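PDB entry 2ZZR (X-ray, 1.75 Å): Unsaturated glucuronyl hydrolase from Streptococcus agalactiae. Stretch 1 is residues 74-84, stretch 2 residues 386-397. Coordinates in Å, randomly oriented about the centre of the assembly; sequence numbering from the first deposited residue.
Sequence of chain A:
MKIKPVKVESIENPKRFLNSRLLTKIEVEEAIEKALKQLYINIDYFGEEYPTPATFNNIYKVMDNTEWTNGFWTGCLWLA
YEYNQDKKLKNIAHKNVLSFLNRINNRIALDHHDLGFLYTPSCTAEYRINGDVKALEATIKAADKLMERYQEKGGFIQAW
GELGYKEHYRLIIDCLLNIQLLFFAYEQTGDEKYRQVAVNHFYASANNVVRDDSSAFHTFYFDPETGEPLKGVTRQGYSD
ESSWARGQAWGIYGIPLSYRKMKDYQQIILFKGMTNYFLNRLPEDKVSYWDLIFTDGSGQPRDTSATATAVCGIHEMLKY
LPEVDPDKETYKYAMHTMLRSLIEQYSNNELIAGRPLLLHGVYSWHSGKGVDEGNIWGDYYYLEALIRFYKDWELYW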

# COMPACT_ATOMS: atom_id res chain seq x y z
N THR A 74 3.24 9.99 -9.19
CA THR A 74 3.71 11.21 -8.52
C THR A 74 4.54 10.87 -7.28
O THR A 74 5.57 11.50 -7.03
CB THR A 74 2.54 12.14 -8.14
OG1 THR A 74 1.63 12.26 -9.25
CG2 THR A 74 3.06 13.54 -7.76
N GLY A 75 4.10 9.85 -6.53
CA GLY A 75 4.87 9.37 -5.37
C GLY A 75 6.28 8.91 -5.71
O GLY A 75 7.22 9.20 -4.95
N CYS A 76 6.44 8.20 -6.83
CA CYS A 76 7.77 7.79 -7.31
C CYS A 76 8.63 9.03 -7.56
O CYS A 76 9.81 9.07 -7.18
CB CYS A 76 7.68 6.96 -8.60
SG CYS A 76 7.05 5.27 -8.40
N LEU A 77 8.04 10.04 -8.20
CA LEU A 77 8.75 11.29 -8.48
C LEU A 77 9.20 12.01 -7.20
O LEU A 77 10.35 12.47 -7.12
CB LEU A 77 7.90 12.23 -9.34
CG LEU A 77 7.42 11.66 -10.68
CD1 LEU A 77 6.61 12.71 -11.43
CD2 LEU A 77 8.57 11.13 -11.53
N TRP A 78 8.32 12.10 -6.21
CA TRP A 78 8.66 12.76 -4.94
C TRP A 78 9.73 11.99 -4.18
O TRP A 78 10.63 12.60 -3.59
CB TRP A 78 7.43 12.98 -4.04
CG TRP A 78 6.50 14.07 -4.49
CD1 TRP A 78 5.15 13.96 -4.68
CD2 TRP A 78 6.84 15.43 -4.79
NE1 TRP A 78 4.63 15.17 -5.07
CE2 TRP A 78 5.64 16.08 -5.16
CE3 TRP A 78 8.05 16.15 -4.80
CZ2 TRP A 78 5.61 17.43 -5.54
CZ3 TRP A 78 8.01 17.49 -5.17
CH2 TRP A 78 6.81 18.12 -5.53
N LEU A 79 9.66 10.66 -4.19
CA LEU A 79 10.68 9.85 -3.54
C LEU A 79 12.04 10.08 -4.18
O LEU A 79 13.04 10.25 -3.47
CB LEU A 79 10.33 8.37 -3.60
CG LEU A 79 9.18 7.97 -2.68
CD1 LEU A 79 8.82 6.53 -2.97
CD2 LEU A 79 9.56 8.14 -1.20
N ALA A 80 12.06 10.09 -5.51
CA ALA A 80 13.28 10.37 -6.27
C ALA A 80 13.81 11.77 -5.93
O ALA A 80 15.02 11.96 -5.76
CB ALA A 80 13.01 10.25 -7.77
N TYR A 81 12.89 12.73 -5.83
CA TYR A 81 13.22 14.11 -5.48
C TYR A 81 13.86 14.23 -4.10
O TYR A 81 14.79 15.02 -3.91
CB TYR A 81 11.98 15.01 -5.58
CG TYR A 81 12.24 16.44 -5.17
CD1 TYR A 81 11.72 16.96 -3.98
CD2 TYR A 81 13.01 17.29 -5.98
CE1 TYR A 81 11.96 18.28 -3.61
CE2 TYR A 81 13.26 18.60 -5.61
CZ TYR A 81 12.73 19.09 -4.43
OH TYR A 81 12.97 20.39 -4.06
N GLU A 82 13.38 13.45 -3.14
CA GLU A 82 13.99 13.41 -1.82
C GLU A 82 15.42 12.88 -1.88
O GLU A 82 16.27 13.29 -1.09
CB GLU A 82 13.17 12.56 -0.87
CG GLU A 82 11.82 13.16 -0.57
CD GLU A 82 11.24 12.63 0.71
OE1 GLU A 82 10.07 12.18 0.69
OE2 GLU A 82 11.95 12.66 1.73
N TYR A 83 15.66 11.97 -2.82
CA TYR A 83 16.97 11.37 -2.97
C TYR A 83 18.00 12.31 -3.59
O TYR A 83 19.13 12.36 -3.13
CB TYR A 83 16.88 10.08 -3.79
CG TYR A 83 18.22 9.39 -3.97
CD1 TYR A 83 18.78 8.65 -2.93
CD2 TYR A 83 18.92 9.49 -5.17
CE1 TYR A 83 19.99 8.01 -3.08
CE2 TYR A 83 20.15 8.86 -5.33
CZ TYR A 83 20.68 8.12 -4.28
OH TYR A 83 21.89 7.49 -4.43
N ASN A 84 17.61 13.05 -4.63
CA ASN A 84 18.60 13.86 -5.37
C ASN A 84 18.35 15.37 -5.47
O ASN A 84 19.17 16.09 -6.06
CB ASN A 84 18.92 13.23 -6.74
CG ASN A 84 17.78 13.38 -7.75
OD1 ASN A 84 17.79 12.74 -8.81
ND2 ASN A 84 16.79 14.21 -7.44
N LEU A 386 13.06 1.26 -0.48
CA LEU A 386 14.45 1.66 -0.69
C LEU A 386 14.77 2.94 0.07
O LEU A 386 15.79 3.00 0.80
CB LEU A 386 14.74 1.81 -2.18
CG LEU A 386 14.75 0.51 -2.98
CD1 LEU A 386 14.97 0.83 -4.47
CD2 LEU A 386 15.81 -0.46 -2.47
N ILE A 387 13.91 3.95 -0.08
CA ILE A 387 14.08 5.25 0.58
C ILE A 387 13.96 5.12 2.11
O ILE A 387 14.73 5.74 2.85
CB ILE A 387 13.10 6.32 0.00
CG1 ILE A 387 13.43 6.65 -1.47
CG2 ILE A 387 13.06 7.61 0.87
CD1 ILE A 387 14.82 7.27 -1.72
N ARG A 388 13.01 4.30 2.57
CA ARG A 388 12.90 3.98 4.00
C ARG A 388 14.22 3.47 4.59
O ARG A 388 14.63 3.89 5.67
CB ARG A 388 11.80 2.95 4.25
CG ARG A 388 10.39 3.54 4.38
CD ARG A 388 9.36 2.41 4.46
NE ARG A 388 8.03 2.92 4.79
CZ ARG A 388 7.61 3.19 6.03
NH1 ARG A 388 8.41 2.98 7.07
NH2 ARG A 388 6.39 3.67 6.23
N PHE A 389 14.86 2.55 3.88
CA PHE A 389 16.10 1.93 4.35
C PHE A 389 17.26 2.92 4.33
O PHE A 389 18.16 2.87 5.19
CB PHE A 389 16.45 0.72 3.49
CG PHE A 389 15.84 -0.56 3.95
CD1 PHE A 389 14.46 -0.66 4.16
CD2 PHE A 389 16.63 -1.68 4.14
CE1 PHE A 389 13.89 -1.87 4.57
CE2 PHE A 389 16.07 -2.89 4.55
CZ PHE A 389 14.70 -2.98 4.76
N TYR A 390 17.23 3.81 3.34
CA TYR A 390 18.35 4.69 3.02
C TYR A 390 18.43 5.95 3.88
O TYR A 390 19.53 6.45 4.18
CB TYR A 390 18.27 5.09 1.55
CG TYR A 390 19.52 5.76 1.04
CD1 TYR A 390 20.68 5.02 0.79
CD2 TYR A 390 19.55 7.13 0.82
CE1 TYR A 390 21.84 5.63 0.32
CE2 TYR A 390 20.71 7.76 0.36
CZ TYR A 390 21.84 7.00 0.12
OH TYR A 390 22.98 7.62 -0.35
N LYS A 391 17.29 6.49 4.27
CA LYS A 391 17.27 7.73 5.03
C LYS A 391 16.27 7.61 6.17
O LYS A 391 15.60 6.59 6.31
CB LYS A 391 16.92 8.92 4.13
CG LYS A 391 15.51 8.91 3.56
CD LYS A 391 15.25 10.12 2.66
CE LYS A 391 15.05 11.39 3.48
NZ LYS A 391 14.70 12.55 2.62
N ASP A 392 16.20 8.64 7.00
CA ASP A 392 15.12 8.75 7.97
C ASP A 392 13.97 9.42 7.23
O ASP A 392 13.89 10.64 7.16
CB ASP A 392 15.55 9.57 9.19
CG ASP A 392 14.42 9.80 10.18
OD1 ASP A 392 14.48 10.78 10.94
OD2 ASP A 392 13.45 9.00 10.20
N TRP A 393 13.10 8.60 6.64
CA TRP A 393 12.08 9.12 5.74
C TRP A 393 10.83 9.61 6.47
O TRP A 393 10.25 8.89 7.27
CB TRP A 393 11.72 8.08 4.67
CG TRP A 393 10.66 8.57 3.72
CD1 TRP A 393 10.73 9.65 2.89
CD2 TRP A 393 9.36 7.99 3.52
NE1 TRP A 393 9.55 9.78 2.18
CE2 TRP A 393 8.70 8.78 2.54
CE3 TRP A 393 8.69 6.88 4.06
CZ2 TRP A 393 7.39 8.50 2.10
CZ3 TRP A 393 7.39 6.61 3.62
CH2 TRP A 393 6.76 7.41 2.64
N GLU A 394 10.46 10.86 6.20
CA GLU A 394 9.21 11.42 6.71
C GLU A 394 8.04 10.91 5.87
O GLU A 394 7.93 11.23 4.68
CB GLU A 394 9.25 12.96 6.67
CG GLU A 394 8.06 13.61 7.35
CD GLU A 394 8.05 15.14 7.25
OE1 GLU A 394 7.13 15.75 7.83
OE2 GLU A 394 8.96 15.72 6.61
N LEU A 395 7.15 10.13 6.50
CA LEU A 395 6.05 9.49 5.76
C LEU A 395 5.12 10.48 5.08
O LEU A 395 4.69 11.46 5.70
CB LEU A 395 5.22 8.60 6.70
CG LEU A 395 5.67 7.15 6.86
CD1 LEU A 395 7.09 7.05 7.39
CD2 LEU A 395 4.71 6.42 7.80
N TYR A 396 4.78 10.20 3.82
CA TYR A 396 3.68 10.90 3.16
C TYR A 396 2.38 10.54 3.86
O TYR A 396 1.53 11.41 4.11
CB TYR A 396 3.60 10.54 1.67
CG TYR A 396 4.89 10.78 0.90
CD1 TYR A 396 5.81 11.75 1.31
CD2 TYR A 396 5.18 10.04 -0.25
CE1 TYR A 396 6.99 11.97 0.60
CE2 TYR A 396 6.36 10.26 -0.98
CZ TYR A 396 7.26 11.23 -0.54
OH TYR A 396 8.43 11.44 -1.23
N TRP A 397 2.25 9.26 4.20
CA TRP A 397 1.09 8.70 4.91
C TRP A 397 0.87 9.32 6.28
O TRP A 397 1.80 9.85 6.92
CB TRP A 397 1.23 7.17 5.06
CG TRP A 397 1.63 6.51 3.78
CD1 TRP A 397 2.89 6.13 3.43
CD2 TRP A 397 0.79 6.20 2.67
NE1 TRP A 397 2.89 5.59 2.16
CE2 TRP A 397 1.60 5.62 1.68
CE3 TRP A 397 -0.59 6.34 2.42
CZ2 TRP A 397 1.10 5.20 0.44
CZ3 TRP A 397 -1.09 5.91 1.19
CH2 TRP A 397 -0.25 5.34 0.22
OXT TRP A 397 -0.25 9.29 6.78
O HOH W 1 11.98 12.55 4.49
O HOH W 2 8.90 13.26 3.19
O HOH W 3 17.45 12.40 1.36

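Residues 74-84 form the continuation of a helix, and against it lies the end of the chain: the last helical turn, 386-390, followed by an extended tail that begins at Lys-391. The two helix axes run in nearly the same direction, 25° apart, and come no closer than 10.9 Å, a spacing filled by side chains. Along the first helix, Leu-79 lies level with Ile-387, while Gly-75, one turn earlier, lies level with Tyr-396 of the tail.

The chemistry centres on Glu-82. Its side chain points toward the tail and its carboxylate receives three direct hydrogen bonds. Glu-82 OE1 accepts two of them, from Tyr-396 OH at 2.6 Å and from Trp-393 NE1 at 2.9 Å; in each case the oxygen lies near the plane of the aromatic ring, where an O-H or N-H group can direct its proton. Glu-82 OE2 accepts the third from Lys-391 NZ at 2.9 Å, and this contact is also a salt bridge. Glutamate suits the place because two oxygens and a negative charge can serve several donors at once, while the long lysine chain carries its ammonium group back to meet it.

Water extends the network to the backbone. Water 1 donates to Glu-82 OE2 (2.8 Å) and accepts from Glu-394 N (2.8 Å), satisfying an amide of the extended tail. Water 3 accepts from Lys-391 NZ (3.0 Å) and donates to Glu-82 O (2.9 Å), a carbonyl near the end of the helical segment.

Proximity alone does not make a bond. Tyr-396 OH lies 3.3 Å from Leu-79 N, but the angle is poor, and that amide is already spent on Gly-75 O at 2.9 Å within the helix. Tyr-396 OH also lies 3.4 Å from Trp-78 O, again at a poor angle; its proton goes to Glu-82 OE1 instead.

Apolar packing lies beside this polar cluster. Leu-79 CD2 lies 4.1 Å from Ile-387 CG2, 3.9 Å from Trp-393 CE2 and 3.8 Å from Tyr-396 CE2, so one methyl touches three partners. Branched leucine and isoleucine suit this place because their methyls have no donor or acceptor to satisfy; Trp-393 and Tyr-396 offer Leu-79 ring carbon while Glu-82 OE1 satisfies their NE1 and OH. The Tyr-396 ring also meets Trp-78, whose CB is 3.9 Å from Tyr-396 CZ. Gly-75 has no side chain, and its backbone O approaches the edge of that ring, 4.2 Å from Tyr-396 CE2. Ile-387 reaches on to Tyr-83, with Ile-387 CD1 4.1 Å from Tyr-83 CB. Beyond it, Tyr-83 and Tyr-390 meet obliquely, Tyr-83 CE1 to Tyr-390 CE2 being 3.5 Å and the ring planes inclined at 55°. Both tyrosines bury carbon here while their hydroxyls are hydrogen-bonded elsewhere in the structure.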